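PDB 4GGO: trans-2-enoyl-CoA reductase from Treponema denticola ATCC 35405, which catalyses the NADH-dependent reduction of the carbon-carbon double bond of trans-2-enoyl-CoA thioesters such as crotonyl-CoA, a step of bacterial fatty acid synthesis. Local coordinates for residues I312-I315 with T316-Y319. Sequence-based numbering, arbitrary orientation.
Sequences IEQI and TRLY
Thr316 turns its hydroxyl back onto the preceding turn of its own helix, where OG1 lies 2.6 Å from Ile312 O and 3.0 Å from Glu313 O; its one proton can serve either. A chi1 of 49° sets OG1 within reach of both carbonyl oxygens, so a buried threonine meets its polar need from the backbone, while its side chain touches Tyr34 and Thr69. Whichever carbonyl takes that proton, Ile312 O accepts Thr316 N at 3.1 Å. The i to i+4 ladder continues as Arg317 N binds Glu313 O, Leu318 N binds Gln314 O and Tyr319 N binds Ile315 O. These turns belong to helix 311-323, which packs against helices 21-38 and 61-74 of this Rossmann-type reductase. Gln314, beside the NAD-binding Tyr62, suits its place because an amide both donates and accepts: NE2 serves Ile340 O and Glu309 OE1, and OE1 takes Lys278 N. A guanidinium suits position 317, where NH2 forms a salt bridge with Glu309, NH1 one with Asp342, and Trp343 adds a cation-pi contact. On the apolar side, Ile315 CG2 meets Tyr319 CE1 at 3.5 Å, while Ile315 CD1 lies 4.2 Å from Leu318 CD2, both side chains touching Tyr232 of strand 227-233.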
loop_
_atom_site.group_PDB
_atom_site.type_symbol
_atom_site.label_atom_id
_atom_site.label_comp_id
_atom_site.label_asym_id
_atom_site.label_seq_id
_atom_site.Cartn_x
_atom_site.Cartn_y
_atom_site.Cartn_z
ATOM N N ILE A 312 8.267 -0.780 -4.166
ATOM C CA ILE A 312 9.555 -1.002 -3.514
ATOM C C ILE A 312 10.507 0.182 -3.709
ATOM O O ILE A 312 11.330 0.471 -2.841
ATOM C CB ILE A 312 10.212 -2.339 -3.956
ATOM C CG1 ILE A 312 11.318 -2.748 -2.978
ATOM C CG2 ILE A 312 10.729 -2.256 -5.388
ATOM C CD1 ILE A 312 10.818 -3.037 -1.577
ATOM N N GLU A 313 10.382 0.880 -4.836
ATOM C CA GLU A 313 11.188 2.075 -5.071
ATOM C C GLU A 313 10.732 3.196 -4.143
ATOM O O GLU A 313 11.550 3.889 -3.539
ATOM C CB GLU A 313 11.098 2.528 -6.532
ATOM C CG GLU A 313 11.812 1.620 -7.525
ATOM C CD GLU A 313 10.992 0.402 -7.913
ATOM O OE1 GLU A 313 9.785 0.363 -7.591
ATOM O OE2 GLU A 313 11.556 -0.515 -8.543
ATOM N N GLN A 314 9.416 3.356 -4.036
ATOM C CA GLN A 314 8.809 4.349 -3.157
ATOM C C GLN A 314 9.240 4.186 -1.704
ATOM O O GLN A 314 9.678 5.141 -1.066
ATOM C CB GLN A 314 7.284 4.247 -3.233
ATOM C CG GLN A 314 6.650 5.083 -4.318
ATOM C CD GLN A 314 6.218 6.443 -3.817
ATOM O OE1 GLN A 314 5.256 6.557 -3.056
ATOM N NE2 GLN A 314 6.925 7.485 -4.240
ATOM N N ILE A 315 9.108 2.970 -1.186
ATOM C CA ILE A 315 9.333 2.719 0.233
ATOM C C ILE A 315 10.811 2.735 0.621
ATOM O O ILE A 315 11.170 3.237 1.687
ATOM C CB ILE A 315 8.663 1.409 0.685
ATOM C CG1 ILE A 315 7.169 1.450 0.358
ATOM C CG2 ILE A 315 8.878 1.186 2.168
ATOM C CD1 ILE A 315 6.468 2.697 0.857
ATOM N N THR A 316 11.670 2.195 -0.238
ATOM C CA THR A 316 13.105 2.285 0.005
ATOM C C THR A 316 13.541 3.747 0.064
ATOM O O THR A 316 14.362 4.120 0.900
ATOM C CB THR A 316 13.933 1.535 -1.057
ATOM O OG1 THR A 316 13.498 1.915 -2.369
ATOM C CG2 THR A 316 13.786 0.033 -0.886
ATOM N N ARG A 317 12.975 4.576 -0.811
ATOM C CA ARG A 317 13.257 6.009 -0.781
ATOM C C ARG A 317 12.714 6.633 0.501
ATOM O O ARG A 317 13.345 7.512 1.090
ATOM C CB ARG A 317 12.678 6.719 -2.010
ATOM C CG ARG A 317 12.866 8.232 -1.985
ATOM C CD ARG A 317 12.856 8.843 -3.383
ATOM N NE ARG A 317 11.533 8.833 -4.004
ATOM C CZ ARG A 317 10.643 9.814 -3.882
ATOM N NH1 ARG A 317 10.927 10.882 -3.152
ATOM N NH2 ARG A 317 9.466 9.725 -4.489
ATOM N N LEU A 318 11.545 6.166 0.927
ATOM C CA LEU A 318 10.936 6.617 2.176
ATOM C C LEU A 318 11.848 6.366 3.377
ATOM O O LEU A 318 12.069 7.258 4.193
ATOM C CB LEU A 318 9.591 5.922 2.395
ATOM C CG LEU A 318 8.912 6.166 3.746
ATOM C CD1 LEU A 318 8.473 7.619 3.884
ATOM C CD2 LEU A 318 7.734 5.221 3.932
ATOM N N TYR A 319 12.371 5.148 3.481
ATOM C CA TYR A 319 13.266 4.788 4.577
ATOM C C TYR A 319 14.570 5.580 4.517
ATOM O O TYR A 319 15.006 6.163 5.510
ATOM C CB TYR A 319 13.584 3.292 4.539
ATOM C CG TYR A 319 12.583 2.397 5.243
ATOM C CD1 TYR A 319 11.314 2.184 4.718
ATOM C CD2 TYR A 319 12.920 1.740 6.420
ATOM C CE1 TYR A 319 10.403 1.353 5.359
ATOM C CE2 TYR A 319 12.019 0.911 7.067
ATOM C CZ TYR A 319 10.762 0.720 6.530
ATOM O OH TYR A 319 9.865 -0.106 7.171
#